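Local coordinates for outer protein YopM (Yersinia pestis, PDB 1JL5), which is a leucine-rich repeat effector of the plague bacillus that probably alters host cell physiology to favour bacterial survival, at residues E148-S153 and L168-P173. Numbering follows the deposited sequence.
Sequences ELQNSS and LPDLPP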
loop_
_atom_site.group_PDB
_atom_site.type_symbol
_atom_site.label_atom_id
_atom_site.label_comp_id
_atom_site.label_asym_id
_atom_site.label_seq_id
_atom_site.Cartn_x
_atom_site.Cartn_y
_atom_site.Cartn_z
ATOM N N GLU A 148 28.866 30.454 -11.157
ATOM C CA GLU A 148 28.312 31.701 -10.656
ATOM C C GLU A 148 27.001 31.954 -11.389
ATOM O O GLU A 148 26.895 31.703 -12.585
ATOM C CB GLU A 148 29.292 32.846 -10.901
ATOM C CG GLU A 148 28.754 34.211 -10.527
ATOM C CD GLU A 148 29.799 35.296 -10.670
ATOM O OE1 GLU A 148 30.350 35.446 -11.783
ATOM O OE2 GLU A 148 30.070 35.994 -9.670
ATOM N N LEU A 149 26.000 32.445 -10.669
ATOM C CA LEU A 149 24.692 32.697 -11.260
ATOM C C LEU A 149 24.272 34.153 -11.172
ATOM O O LEU A 149 23.493 34.631 -11.993
ATOM C CB LEU A 149 23.631 31.855 -10.546
ATOM C CG LEU A 149 23.865 30.351 -10.404
ATOM C CD1 LEU A 149 22.798 29.758 -9.490
ATOM C CD2 LEU A 149 23.837 29.698 -11.770
ATOM N N GLN A 150 24.785 34.854 -10.170
ATOM C CA GLN A 150 24.410 36.241 -9.944
ATOM C C GLN A 150 24.642 37.181 -11.118
ATOM O O GLN A 150 23.986 38.213 -11.214
ATOM C CB GLN A 150 25.117 36.775 -8.699
ATOM C CG GLN A 150 26.605 36.983 -8.850
ATOM C CD GLN A 150 27.238 37.443 -7.556
ATOM O OE1 GLN A 150 26.687 38.293 -6.856
ATOM N NE2 GLN A 150 28.402 36.893 -7.233
ATOM N N ASN A 151 25.560 36.834 -12.012
ATOM C CA ASN A 151 25.824 37.697 -13.154
ATOM C C ASN A 151 25.057 37.283 -14.394
ATOM O O ASN A 151 25.326 37.759 -15.496
ATOM C CB ASN A 151 27.317 37.747 -13.449
ATOM C CG ASN A 151 28.100 38.356 -12.310
ATOM O OD1 ASN A 151 27.715 39.392 -11.770
ATOM N ND2 ASN A 151 29.204 37.720 -11.939
ATOM N N SER A 152 24.096 36.390 -14.211
ATOM C CA SER A 152 23.276 35.946 -15.323
ATOM C C SER A 152 22.108 36.916 -15.400
ATOM O O SER A 152 21.040 36.686 -14.834
ATOM C CB SER A 152 22.797 34.520 -15.083
ATOM O OG SER A 152 23.911 33.651 -15.010
ATOM N N SER A 153 22.344 38.012 -16.107
ATOM C CA SER A 153 21.372 39.080 -16.270
ATOM C C SER A 153 19.994 38.647 -16.743
ATOM O O SER A 153 19.020 39.364 -16.538
ATOM C CB SER A 153 21.932 40.129 -17.236
ATOM O OG SER A 153 23.185 40.604 -16.781
ATOM N N LEU A 168 24.352 27.082 -3.044
ATOM C CA LEU A 168 23.896 27.702 -4.272
ATOM C C LEU A 168 24.659 28.999 -4.388
ATOM O O LEU A 168 24.820 29.717 -3.405
ATOM C CB LEU A 168 22.405 28.024 -4.220
ATOM C CG LEU A 168 21.422 26.867 -4.313
ATOM C CD1 LEU A 168 20.009 27.430 -4.321
ATOM C CD2 LEU A 168 21.692 26.060 -5.583
ATOM N N PRO A 169 25.172 29.309 -5.581
ATOM C CA PRO A 169 25.904 30.569 -5.712
ATOM C C PRO A 169 24.876 31.672 -5.479
ATOM O O PRO A 169 23.670 31.411 -5.511
ATOM C CB PRO A 169 26.385 30.534 -7.160
ATOM C CG PRO A 169 26.511 29.064 -7.440
ATOM C CD PRO A 169 25.262 28.510 -6.812
ATOM N N ASP A 170 25.325 32.895 -5.232
ATOM C CA ASP A 170 24.366 33.964 -5.031
ATOM C C ASP A 170 23.511 34.028 -6.280
ATOM O O ASP A 170 23.983 33.763 -7.384
ATOM C CB ASP A 170 25.071 35.291 -4.772
ATOM C CG ASP A 170 25.778 35.306 -3.440
ATOM O OD1 ASP A 170 25.306 34.608 -2.517
ATOM O OD2 ASP A 170 26.794 36.015 -3.310
ATOM N N LEU A 171 22.244 34.367 -6.105
ATOM C CA LEU A 171 21.325 34.399 -7.222
ATOM C C LEU A 171 21.287 35.710 -7.981
ATOM O O LEU A 171 21.514 36.781 -7.417
ATOM C CB LEU A 171 19.932 34.030 -6.725
ATOM C CG LEU A 171 19.963 32.701 -5.964
ATOM C CD1 LEU A 171 18.615 32.447 -5.314
ATOM C CD2 LEU A 171 20.346 31.573 -6.924
ATOM N N PRO A 172 21.002 35.636 -9.289
ATOM C CA PRO A 172 20.929 36.821 -10.140
ATOM C C PRO A 172 19.635 37.568 -9.863
ATOM O O PRO A 172 18.594 36.953 -9.643
ATOM C CB PRO A 172 20.957 36.229 -11.543
ATOM C CG PRO A 172 20.170 34.963 -11.363
ATOM C CD PRO A 172 20.760 34.411 -10.076
ATOM N N PRO A 173 19.686 38.905 -9.865
ATOM C CA PRO A 173 18.502 39.728 -9.615
ATOM C C PRO A 173 17.365 39.376 -10.559
ATOM O O PRO A 173 16.204 39.669 -10.285
ATOM C CB PRO A 173 19.018 41.144 -9.845
ATOM C CG PRO A 173 20.444 41.046 -9.387
ATOM C CD PRO A 173 20.891 39.743 -10.003
HETATM O O HOH W 1 26.297 33.534 -8.367
#
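Leu-149 turns CG anti to its own carbonyl carbon (chi1 -52°), which sets CG near CB and CG of Pro-169. Gln-150 has CG between its backbone N and carbonyl carbon, and its extended chain lies beside Asp-170, pointing the same way. CD1 of Leu-149 touches CD of Pro-169 at 3.8 Å and CD2 of Leu-171 at 4.0 Å. The Leu-149 side chain crosses Pro-169 obliquely but lies alongside Leu-171. Further out, OE1 of Gln-150 comes to 4.0 Å from CB of Asp-170, with the amide and carboxylate planes 82° apart. NE2 of Gln-150 donates to OE2 of Glu-148 over 3.1 Å. That carboxylate oxygen is met on its anti side, and the N-H...O angle of 142° makes the bond somewhat bent.

Leu-149 to Ser-152 form a type I beta turn, closed by Ser-152 N on Leu-149 O. Pro-172 packs against this turn. Its CB lies 3.0 Å from Leu-149 O, and its CD rests near CB of Leu-149. No direct hydrogen bond joins the two segments. One water links them instead, accepting from Leu-149 N and donating to Asp-170 O.

The contact joins neighbouring turns of the leucine-rich repeat solenoid, LRR 4 and LRR 5, in the loops that follow strands 135-137 and 157-159. Leu-149 also packs on Leu-129, and Leu-171 on Leu-191 and Ile-178, which continues the hydrophobic core of the repeats. The leucines are buried inside, while the carboxylates of Glu-148 and Asp-170 belong to exposed residues. Pro-169, Pro-172 and Pro-173 have no backbone N-H to offer, which fits a join that rests on apolar contact, with the water supplying the polar link between Leu-149 N and Asp-170 O.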